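KLLA0C04147p (Kluyveromyces lactis, PDB 5H2D) binds ergosterol through its oxysterol-binding (ORD) domain and probably transfers sterols between membranes. Local coordinates at residues W46-M60 with D170-H182. Numbering follows the deposited sequence.
Sequences WSVLKSMVGKDMTRM and DSKFNGRSFDFKH. With ERG (ergosterol), chain B; SO4 (sulfate ion), chain C.
The ring of F173 is clasped between L49 and the turn of its own hairpin: L49 CB and CD1 lie over one face, CB 4.0 Å from the ring centroid, while the backbone N of G175 sits over the centre of the opposite face. F173 CG is anti to the backbone N (chi1 175°), a setting that carries the ring across to W46 and L49. W46 crosses F173 at about a right angle and brings CZ3 4.1 Å from F173 CZ; the same CZ3 touches G175 O near the indole plane. V53 CG1 packs on the backbone of G175. Two backbone bonds fix F173 from the side of the loop, G54 N to F173 O at 2.8 Å and F173 N to K55 O at 3.2 Å. Strands 161-173 and 178-190 form an antiparallel hairpin in the sterol-binding domain of the OSBP family, and M57, F178, F180 and H182 line the ergosterol pocket. M60, its chain extended beyond CG, brings CE against both F173 CB and F178 CE2, while F173 CB itself covers one face of the F178 ring; M60 SD lies at the edge of that ring, a Met-aromatic contact. F178 CE2 also touches ergosterol C28, 3.6 Å away. M57, CG anti to the backbone N and SD anti to CA (chi2 176°), runs out to lay SD 3.6 Å from ergosterol C16, also touching F180 obliquely; F180 puts one face against C17. S171 OG joins the loop to the hairpin: it accepts from M57 N at 2.9 Å, nearly straight at 167°, and makes a weak bond to D56 OD2. D56 OD1 takes T58 N, closing an Asx turn, and T58 OG1, the two donors arriving from opposite faces of the carboxylate. M57 O accepts a hydrogen bond from K119 NZ of the same chain.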
ATOM      1  N   TRP A  46      -0.488 -26.578   2.927  1.00 14.71           N
ATOM      2  CA  TRP A  46       0.291 -27.566   2.192  1.00 15.54           C
ATOM      3  C   TRP A  46      -0.604 -28.484   1.363  1.00 15.56           C
ATOM      4  O   TRP A  46      -0.293 -28.766   0.199  1.00 16.26           O
ATOM      5  CB  TRP A  46       1.156 -28.370   3.163  1.00 15.60           C
ATOM      6  CG  TRP A  46       1.843 -29.504   2.469  1.00 18.99           C
ATOM      7  CD1 TRP A  46       1.553 -30.836   2.588  1.00 19.12           C
ATOM      8  CD2 TRP A  46       2.893 -29.402   1.508  1.00 22.21           C
ATOM      9  NE1 TRP A  46       2.386 -31.569   1.776  1.00 22.34           N
ATOM     10  CE2 TRP A  46       3.216 -30.712   1.103  1.00 23.78           C
ATOM     11  CE3 TRP A  46       3.604 -28.333   0.960  1.00 25.05           C
ATOM     12  CZ2 TRP A  46       4.212 -30.979   0.166  1.00 26.83           C
ATOM     13  CZ3 TRP A  46       4.593 -28.599   0.034  1.00 27.06           C
ATOM     14  CH2 TRP A  46       4.893 -29.913  -0.348  1.00 27.98           C
ATOM     15  N   SER A  47      -1.723 -28.960   1.930  1.00 14.17           N
ATOM     16  CA  SER A  47      -2.592 -29.870   1.186  1.00 15.65           C
ATOM     17  C   SER A  47      -3.067 -29.247  -0.115  1.00 18.01           C
ATOM     18  O   SER A  47      -3.311 -29.964  -1.098  1.00 19.41           O
ATOM     19  CB  SER A  47      -3.794 -30.303   2.038  1.00 19.91           C
ATOM     20  OG  SER A  47      -4.836 -29.336   2.063  1.00 19.46           O
ATOM     21  N   VAL A  48      -3.185 -27.917  -0.139  1.00 15.97           N
ATOM     22  CA  VAL A  48      -3.630 -27.193  -1.321  1.00 17.13           C
ATOM     23  C   VAL A  48      -2.470 -26.976  -2.281  1.00 16.45           C
ATOM     24  O   VAL A  48      -2.572 -27.250  -3.484  1.00 22.15           O
ATOM     25  CB  VAL A  48      -4.261 -25.850  -0.894  1.00 15.52           C
ATOM     26  CG1 VAL A  48      -4.561 -24.984  -2.112  1.00 17.79           C
ATOM     27  CG2 VAL A  48      -5.519 -26.076  -0.068  1.00 18.43           C
ATOM     28  N   LEU A  49      -1.338 -26.504  -1.761  1.00 15.43           N
ATOM     29  CA  LEU A  49      -0.245 -26.064  -2.617  1.00 15.29           C
ATOM     30  C   LEU A  49       0.628 -27.204  -3.126  1.00 18.75           C
ATOM     31  O   LEU A  49       1.378 -26.993  -4.080  1.00 19.14           O
ATOM     32  CB  LEU A  49       0.638 -25.051  -1.889  1.00 15.65           C
ATOM     33  CG  LEU A  49      -0.007 -23.724  -1.455  1.00 15.45           C
ATOM     34  CD1 LEU A  49       1.020 -22.846  -0.761  1.00 14.07           C
ATOM     35  CD2 LEU A  49      -0.620 -23.002  -2.653  1.00 15.31           C
ATOM     36  N   LYS A  50       0.566 -28.392  -2.515  1.00 20.59           N
ATOM     37  CA  LYS A  50       1.472 -29.461  -2.934  1.00 23.31           C
ATOM     38  C   LYS A  50       1.264 -29.844  -4.393  1.00 23.67           C
ATOM     39  O   LYS A  50       2.184 -30.374  -5.027  1.00 27.12           O
ATOM     40  CB  LYS A  50       1.298 -30.694  -2.046  1.00 21.59           C
ATOM     41  CG  LYS A  50      -0.008 -31.442  -2.234  1.00 25.13           C
ATOM     42  CD  LYS A  50      -0.136 -32.576  -1.214  1.00 22.93           C
ATOM     43  CE  LYS A  50      -1.496 -33.238  -1.307  1.00 28.09           C
ATOM     44  NZ  LYS A  50      -1.716 -34.223  -0.220  1.00 36.18           N
ATOM     45  N   SER A  51       0.068 -29.619  -4.928  1.00 22.21           N
ATOM     46  CA  SER A  51      -0.261 -29.968  -6.306  1.00 25.66           C
ATOM     47  C   SER A  51      -0.021 -28.816  -7.277  1.00 28.75           C
ATOM     48  O   SER A  51      -0.378 -28.931  -8.455  1.00 28.15           O
ATOM     49  CB  SER A  51      -1.720 -30.436  -6.403  1.00 29.05           C
ATOM     50  OG  SER A  51      -2.643 -29.368  -6.224  1.00 27.68           O
ATOM     51  N   MET A  52       0.586 -27.721  -6.822  1.00 26.12           N
ATOM     52  CA  MET A  52       0.747 -26.532  -7.657  1.00 28.84           C
ATOM     53  C   MET A  52       2.135 -25.940  -7.485  1.00 23.40           C
ATOM     54  O   MET A  52       2.322 -24.719  -7.486  1.00 25.57           O
ATOM     55  CB  MET A  52      -0.342 -25.504  -7.354  1.00 25.80           C
ATOM     56  CG  MET A  52      -1.732 -26.031  -7.675  1.00 27.66           C
ATOM     57  SD  MET A  52      -3.052 -24.849  -7.392  1.00 30.29           S
ATOM     58  CE  MET A  52      -2.850 -24.585  -5.630  1.00 21.87           C
ATOM     59  N   VAL A  53       3.140 -26.804  -7.350  1.00 27.23           N
ATOM     60  CA  VAL A  53       4.494 -26.326  -7.141  1.00 24.55           C
ATOM     61  C   VAL A  53       4.967 -25.560  -8.369  1.00 27.43           C
ATOM     62  O   VAL A  53       4.693 -25.941  -9.515  1.00 31.13           O
ATOM     63  CB  VAL A  53       5.423 -27.505  -6.808  1.00 26.70           C
ATOM     64  CG1 VAL A  53       6.823 -27.003  -6.520  1.00 29.07           C
ATOM     65  CG2 VAL A  53       4.875 -28.276  -5.613  1.00 26.57           C
ATOM     66  N   GLY A  54       5.675 -24.456  -8.129  1.00 31.53           N
ATOM     67  CA  GLY A  54       6.175 -23.615  -9.196  1.00 28.22           C
ATOM     68  C   GLY A  54       5.190 -22.612  -9.762  1.00 34.65           C
ATOM     69  O   GLY A  54       5.571 -21.846 -10.659  1.00 34.70           O
ATOM     70  N   LYS A  55       3.949 -22.576  -9.276  1.00 28.22           N
ATOM     71  CA  LYS A  55       2.950 -21.670  -9.826  1.00 31.20           C
ATOM     72  C   LYS A  55       2.999 -20.297  -9.155  1.00 27.21           C
ATOM     73  O   LYS A  55       3.509 -20.123  -8.043  1.00 25.96           O
ATOM     74  CB  LYS A  55       1.534 -22.240  -9.696  1.00 28.98           C
ATOM     75  CG  LYS A  55       1.140 -23.245 -10.770  1.00 30.40           C
ATOM     76  CD  LYS A  55       1.906 -24.546 -10.590  1.00 35.56           C
ATOM     77  CE  LYS A  55       1.392 -25.645 -11.516  1.00 40.39           C
ATOM     78  NZ  LYS A  55       1.890 -26.995 -11.102  1.00 37.55           N
ATOM     79  N   ASP A  56       2.455 -19.318  -9.871  1.00 29.00           N
ATOM     80  CA  ASP A  56       2.257 -17.947  -9.443  1.00 28.04           C
ATOM     81  C   ASP A  56       0.955 -17.839  -8.648  1.00 22.84           C
ATOM     82  O   ASP A  56       0.071 -18.691  -8.743  1.00 27.19           O
ATOM     83  CB  ASP A  56       2.223 -17.049 -10.683  1.00 33.57           C
ATOM     84  CG  ASP A  56       2.136 -15.586 -10.355  1.00 36.12           C
ATOM     85  OD1 ASP A  56       1.006 -15.084 -10.187  1.00 40.13           O
ATOM     86  OD2 ASP A  56       3.198 -14.925 -10.297  1.00 43.27           O
ATOM     87  N   MET A  57       0.854 -16.785  -7.835  1.00 21.51           N
ATOM     88  CA  MET A  57      -0.376 -16.551  -7.083  1.00 20.17           C
ATOM     89  C   MET A  57      -1.589 -16.457  -8.003  1.00 24.31           C
ATOM     90  O   MET A  57      -2.675 -16.939  -7.661  1.00 23.24           O
ATOM     91  CB  MET A  57      -0.223 -15.278  -6.253  1.00 23.13           C
ATOM     92  CG  MET A  57      -1.506 -14.591  -5.872  1.00 25.73           C
ATOM     93  SD  MET A  57      -1.125 -13.193  -4.797  1.00 24.69           S
ATOM     94  CE  MET A  57      -0.652 -11.917  -5.981  1.00 22.44           C
ATOM     95  N   THR A  58      -1.423 -15.846  -9.177  1.00 26.07           N
ATOM     96  CA  THR A  58      -2.565 -15.627 -10.061  1.00 28.69           C
ATOM     97  C   THR A  58      -2.950 -16.875 -10.837  1.00 31.94           C
ATOM     98  O   THR A  58      -4.110 -17.001 -11.241  1.00 36.48           O
ATOM     99  CB  THR A  58      -2.278 -14.500 -11.053  1.00 31.27           C
ATOM    100  OG1 THR A  58      -1.184 -14.882 -11.899  1.00 34.12           O
ATOM    101  CG2 THR A  58      -1.949 -13.216 -10.321  1.00 27.30           C
ATOM    102  N   ARG A  59      -2.009 -17.790 -11.070  1.00 29.69           N
ATOM    103  CA  ARG A  59      -2.292 -19.023 -11.797  1.00 33.23           C
ATOM    104  C   ARG A  59      -2.874 -20.115 -10.913  1.00 35.60           C
ATOM    105  O   ARG A  59      -3.235 -21.177 -11.429  1.00 37.07           O
ATOM    106  CB  ARG A  59      -1.019 -19.548 -12.469  1.00 35.58           C
ATOM    107  CG  ARG A  59      -0.411 -18.613 -13.500  1.00 37.61           C
ATOM    108  CD  ARG A  59      -1.030 -18.793 -14.879  1.00 36.45           C
ATOM    109  NE  ARG A  59      -2.451 -18.455 -14.898  1.00 44.71           N
ATOM    110  CZ  ARG A  59      -2.929 -17.213 -14.896  1.00 44.40           C
ATOM    111  NH1 ARG A  59      -2.097 -16.178 -14.860  1.00 39.94           N
ATOM    112  NH2 ARG A  59      -4.243 -17.008 -14.918  1.00 42.89           N
ATOM    113  N   MET A  60      -2.970 -19.894  -9.608  1.00 30.40           N
ATOM    114  CA  MET A  60      -3.483 -20.902  -8.698  1.00 29.59           C
ATOM    115  C   MET A  60      -4.976 -20.734  -8.479  1.00 30.00           C
ATOM    116  O   MET A  60      -5.490 -19.613  -8.437  1.00 33.88           O
ATOM    117  CB  MET A  60      -2.775 -20.823  -7.350  1.00 22.71           C
ATOM    118  CG  MET A  60      -1.348 -21.307  -7.356  1.00 24.79           C
ATOM    119  SD  MET A  60      -0.657 -21.094  -5.705  1.00 23.40           S
ATOM    120  CE  MET A  60       1.015 -21.692  -5.948  1.00 22.44           C
ATOM    121  N   ASP A 170       5.580  -9.900  -8.097  1.00 11.57           N
ATOM    122  CA  ASP A 170       6.043 -11.101  -8.788  1.00 15.61           C
ATOM    123  C   ASP A 170       6.157 -12.204  -7.744  1.00 14.41           C
ATOM    124  O   ASP A 170       6.965 -12.090  -6.818  1.00 16.91           O
ATOM    125  CB  ASP A 170       7.385 -10.812  -9.455  1.00 16.81           C
ATOM    126  CG  ASP A 170       7.686 -11.738 -10.612  1.00 23.28           C
ATOM    127  OD1 ASP A 170       6.738 -12.216 -11.275  1.00 25.18           O
ATOM    128  OD2 ASP A 170       8.886 -11.951 -10.864  1.00 27.52           O
ATOM    129  N   SER A 171       5.349 -13.255  -7.875  1.00 15.73           N
ATOM    130  CA  SER A 171       5.234 -14.273  -6.836  1.00 15.92           C
ATOM    131  C   SER A 171       5.591 -15.655  -7.368  1.00 17.66           C
ATOM    132  O   SER A 171       5.504 -15.933  -8.570  1.00 17.49           O
ATOM    133  CB  SER A 171       3.817 -14.316  -6.247  1.00 17.20           C
ATOM    134  OG  SER A 171       2.890 -14.801  -7.204  1.00 19.89           O
ATOM    135  N   LYS A 172       5.957 -16.539  -6.440  1.00 15.24           N
ATOM    136  CA  LYS A 172       6.395 -17.879  -6.814  1.00 18.86           C
ATOM    137  C   LYS A 172       6.348 -18.796  -5.604  1.00 16.92           C
ATOM    138  O   LYS A 172       6.956 -18.490  -4.572  1.00 17.72           O
ATOM    139  CB  LYS A 172       7.815 -17.836  -7.381  1.00 22.70           C
ATOM    140  CG  LYS A 172       8.391 -19.206  -7.709  1.00 26.89           C
ATOM    141  CD  LYS A 172       7.633 -19.859  -8.838  1.00 28.79           C
ATOM    142  CE  LYS A 172       8.599 -20.455  -9.856  1.00 36.46           C
ATOM    143  NZ  LYS A 172       9.501 -19.413 -10.432  1.00 40.36           N
ATOM    144  N   PHE A 173       5.652 -19.924  -5.736  1.00 16.79           N
ATOM    145  CA  PHE A 173       5.689 -20.979  -4.730  1.00 17.35           C
ATOM    146  C   PHE A 173       6.703 -22.021  -5.187  1.00 19.11           C
ATOM    147  O   PHE A 173       6.510 -22.644  -6.232  1.00 21.89           O
ATOM    148  CB  PHE A 173       4.318 -21.621  -4.526  1.00 18.52           C
ATOM    149  CG  PHE A 173       4.349 -22.794  -3.591  1.00 18.47           C
ATOM    150  CD1 PHE A 173       4.756 -22.628  -2.282  1.00 15.88           C
ATOM    151  CD2 PHE A 173       3.999 -24.065  -4.028  1.00 19.38           C
ATOM    152  CE1 PHE A 173       4.802 -23.714  -1.402  1.00 19.44           C
ATOM    153  CE2 PHE A 173       4.045 -25.146  -3.160  1.00 17.98           C
ATOM    154  CZ  PHE A 173       4.446 -24.970  -1.854  1.00 17.65           C
ATOM    155  N   ASN A 174       7.775 -22.199  -4.413  1.00 19.02           N
ATOM    156  CA  ASN A 174       8.877 -23.071  -4.823  1.00 20.29           C
ATOM    157  C   ASN A 174       8.801 -24.474  -4.222  1.00 25.73           C
ATOM    158  O   ASN A 174       9.784 -25.223  -4.290  1.00 20.85           O
ATOM    159  CB  ASN A 174      10.230 -22.422  -4.485  1.00 24.13           C
ATOM    160  CG  ASN A 174      10.513 -22.332  -2.988  1.00 26.35           C
ATOM    161  OD1 ASN A 174       9.729 -22.772  -2.156  1.00 23.16           O
ATOM    162  ND2 ASN A 174      11.675 -21.778  -2.646  1.00 32.81           N
ATOM    163  N   GLY A 175       7.659 -24.861  -3.663  1.00 21.15           N
ATOM    164  CA  GLY A 175       7.525 -26.139  -3.003  1.00 19.67           C
ATOM    165  C   GLY A 175       7.812 -26.110  -1.520  1.00 19.05           C
ATOM    166  O   GLY A 175       7.446 -27.053  -0.810  1.00 21.07           O
ATOM    167  N   ARG A 176       8.460 -25.056  -1.028  1.00 21.07           N
ATOM    168  CA  ARG A 176       8.645 -24.860   0.402  1.00 23.42           C
ATOM    169  C   ARG A 176       8.030 -23.553   0.881  1.00 22.58           C
ATOM    170  O   ARG A 176       7.188 -23.576   1.784  1.00 22.60           O
ATOM    171  CB  ARG A 176      10.129 -24.916   0.767  1.00 27.92           C
ATOM    172  CG  ARG A 176      10.375 -24.558   2.216  1.00 29.04           C
ATOM    173  CD  ARG A 176      11.621 -25.221   2.757  1.00 31.63           C
ATOM    174  NE  ARG A 176      11.826 -24.906   4.166  1.00 38.46           N
ATOM    175  CZ  ARG A 176      12.841 -25.365   4.890  1.00 41.92           C
ATOM    176  NH1 ARG A 176      12.956 -25.026   6.169  1.00 45.24           N
ATOM    177  NH2 ARG A 176      13.742 -26.165   4.334  1.00 39.31           N
ATOM    178  N   SER A 177       8.427 -22.415   0.310  1.00 23.44           N
ATOM    179  CA  SER A 177       7.923 -21.107   0.711  1.00 21.83           C
ATOM    180  C   SER A 177       7.245 -20.420  -0.469  1.00 18.81           C
ATOM    181  O   SER A 177       7.458 -20.772  -1.631  1.00 18.10           O
ATOM    182  CB  SER A 177       9.050 -20.219   1.252  1.00 24.16           C
ATOM    183  OG  SER A 177       9.965 -19.901   0.218  1.00 27.55           O
ATOM    184  N   PHE A 178       6.393 -19.448  -0.159  1.00 16.01           N
ATOM    185  CA  PHE A 178       5.729 -18.632  -1.169  1.00 12.95           C
ATOM    186  C   PHE A 178       6.354 -17.245  -1.100  1.00 14.18           C
ATOM    187  O   PHE A 178       6.261 -16.579  -0.065  1.00 15.67           O
ATOM    188  CB  PHE A 178       4.222 -18.576  -0.919  1.00 13.75           C
ATOM    189  CG  PHE A 178       3.379 -18.542  -2.178  1.00 13.55           C
ATOM    190  CD1 PHE A 178       3.772 -17.808  -3.293  1.00 14.20           C
ATOM    191  CD2 PHE A 178       2.183 -19.230  -2.230  1.00 12.85           C
ATOM    192  CE1 PHE A 178       2.968 -17.776  -4.427  1.00 14.80           C
ATOM    193  CE2 PHE A 178       1.380 -19.197  -3.348  1.00 15.16           C
ATOM    194  CZ  PHE A 178       1.779 -18.476  -4.460  1.00 15.34           C
ATOM    195  N   ASP A 179       7.019 -16.835  -2.178  1.00 13.80           N
ATOM    196  CA  ASP A 179       7.836 -15.630  -2.201  1.00 12.69           C
ATOM    197  C   ASP A 179       7.158 -14.548  -3.026  1.00 14.65           C
ATOM    198  O   ASP A 179       6.564 -14.836  -4.069  1.00 13.84           O
ATOM    199  CB  ASP A 179       9.221 -15.917  -2.798  1.00 15.88           C
ATOM    200  CG  ASP A 179      10.225 -14.807  -2.522  1.00 21.13           C
ATOM    201  OD1 ASP A 179      10.363 -14.399  -1.354  1.00 24.06           O
ATOM    202  OD2 ASP A 179      10.874 -14.329  -3.482  1.00 27.37           O
ATOM    203  N   PHE A 180       7.275 -13.300  -2.566  1.00 12.85           N
ATOM    204  CA  PHE A 180       6.663 -12.142  -3.215  1.00 12.05           C
ATOM    205  C   PHE A 180       7.690 -11.030  -3.330  1.00 11.94           C
ATOM    206  O   PHE A 180       8.243 -10.580  -2.319  1.00 13.79           O
ATOM    207  CB  PHE A 180       5.433 -11.666  -2.429  1.00 11.29           C
ATOM    208  CG  PHE A 180       4.403 -12.730  -2.292  1.00 10.61           C
ATOM    209  CD1 PHE A 180       4.475 -13.663  -1.261  1.00 11.59           C
ATOM    210  CD2 PHE A 180       3.404 -12.855  -3.240  1.00 13.03           C
ATOM    211  CE1 PHE A 180       3.537 -14.691  -1.179  1.00 12.69           C
ATOM    212  CE2 PHE A 180       2.470 -13.866  -3.163  1.00 13.65           C
ATOM    213  CZ  PHE A 180       2.531 -14.787  -2.136  1.00 12.77           C
ATOM    214  N   LYS A 181       7.943 -10.591  -4.555  1.00 12.30           N
ATOM    215  CA  LYS A 181       8.844  -9.475  -4.803  1.00 13.65           C
ATOM    216  C   LYS A 181       8.052  -8.316  -5.388  1.00 11.57           C
ATOM    217  O   LYS A 181       7.127  -8.523  -6.184  1.00 13.74           O
ATOM    218  CB  LYS A 181       9.991  -9.884  -5.740  1.00 15.79           C
ATOM    219  CG  LYS A 181      10.857 -10.992  -5.144  1.00 20.73           C
ATOM    220  CD  LYS A 181      12.126 -11.231  -5.944  1.00 29.32           C
ATOM    221  CE  LYS A 181      13.228 -11.826  -5.067  1.00 32.31           C
ATOM    222  NZ  LYS A 181      12.863 -13.145  -4.473  1.00 33.17           N
ATOM    223  N   HIS A 182       8.408  -7.109  -4.969  1.00 11.49           N
ATOM    224  CA  HIS A 182       7.708  -5.880  -5.344  1.00 12.14           C
ATOM    225  C   HIS A 182       8.646  -5.081  -6.236  1.00 10.74           C
ATOM    226  O   HIS A 182       9.608  -4.470  -5.757  1.00 12.66           O
ATOM    227  CB  HIS A 182       7.294  -5.124  -4.084  1.00 10.46           C
ATOM    228  CG  HIS A 182       6.376  -5.929  -3.223  1.00 12.23           C
ATOM    229  ND1 HIS A 182       5.026  -5.676  -3.133  1.00 11.42           N
ATOM    230  CD2 HIS A 182       6.602  -7.042  -2.480  1.00 11.82           C
ATOM    231  CE1 HIS A 182       4.462  -6.586  -2.354  1.00 11.53           C
ATOM    232  NE2 HIS A 182       5.396  -7.429  -1.951  1.00 11.19           N
TER
HETATM  233  C1  ERG B1301       2.700  -6.096   1.133  1.00  9.20           C
HETATM  234  C2  ERG B1301       2.619  -4.576   1.254  1.00  9.76           C
HETATM  235  C3  ERG B1301       2.606  -4.013  -0.143  1.00 10.84           C
HETATM  236  C4  ERG B1301       1.402  -4.546  -0.920  1.00 11.30           C
HETATM  237  C5  ERG B1301       1.316  -5.978  -0.886  1.00 10.61           C
HETATM  238  C6  ERG B1301       0.779  -6.644  -1.979  1.00 10.14           C
HETATM  239  C7  ERG B1301       0.594  -8.036  -2.006  1.00 11.51           C
HETATM  240  C8  ERG B1301       0.939  -8.825  -0.904  1.00  9.91           C
HETATM  241  C9  ERG B1301       1.690  -8.216   0.143  1.00 10.00           C
HETATM  242  C10 ERG B1301       1.533  -6.683   0.327  1.00 10.36           C
HETATM  243  C11 ERG B1301       1.621  -8.991   1.528  1.00 11.85           C
HETATM  244  C12 ERG B1301       1.628 -10.514   1.366  1.00 11.14           C
HETATM  245  C13 ERG B1301       0.492 -10.899   0.395  1.00 10.89           C
HETATM  246  C14 ERG B1301       0.890 -10.271  -0.960  1.00  9.71           C
HETATM  247  C15 ERG B1301      -0.109 -10.907  -1.904  1.00 11.42           C
HETATM  248  C16 ERG B1301      -0.258 -12.363  -1.375  1.00 10.00           C
HETATM  249  C17 ERG B1301       0.506 -12.373  -0.022  1.00 10.55           C
HETATM  250  C18 ERG B1301      -0.903 -10.468   0.900  1.00 10.93           C
HETATM  251  C19 ERG B1301       0.205  -6.455   1.101  1.00 10.28           C
HETATM  252  C20 ERG B1301      -0.145 -13.411   0.920  1.00 11.72           C
HETATM  253  C21 ERG B1301       0.463 -13.461   2.317  1.00 13.03           C
HETATM  254  C22 ERG B1301       0.048 -14.764   0.247  1.00 12.25           C
HETATM  255  C23 ERG B1301      -1.130 -15.531  -0.264  1.00 13.49           C
HETATM  256  C24 ERG B1301      -0.909 -16.870  -0.967  1.00 12.13           C
HETATM  257  C25 ERG B1301      -1.986 -17.853  -0.488  1.00 13.74           C
HETATM  258  C26 ERG B1301      -1.828 -18.046   1.024  1.00 15.98           C
HETATM  259  C27 ERG B1301      -1.855 -19.235  -1.149  1.00 16.98           C
HETATM  260  C28 ERG B1301      -1.018 -16.605  -2.455  1.00 11.57           C
HETATM  261  O1  ERG B1301       2.577  -2.541  -0.103  1.00 12.53           O
HETATM  262  S   SO4 C1302       8.859 -24.602   6.777  1.00 33.04           S
HETATM  263  O1  SO4 C1302       7.520 -25.004   7.184  1.00 25.12           O
HETATM  264  O2  SO4 C1302       9.135 -23.238   7.255  1.00 30.67           O
HETATM  265  O3  SO4 C1302       9.832 -25.536   7.348  1.00 36.79           O
HETATM  266  O4  SO4 C1302       8.964 -24.680   5.322  1.00 31.95           O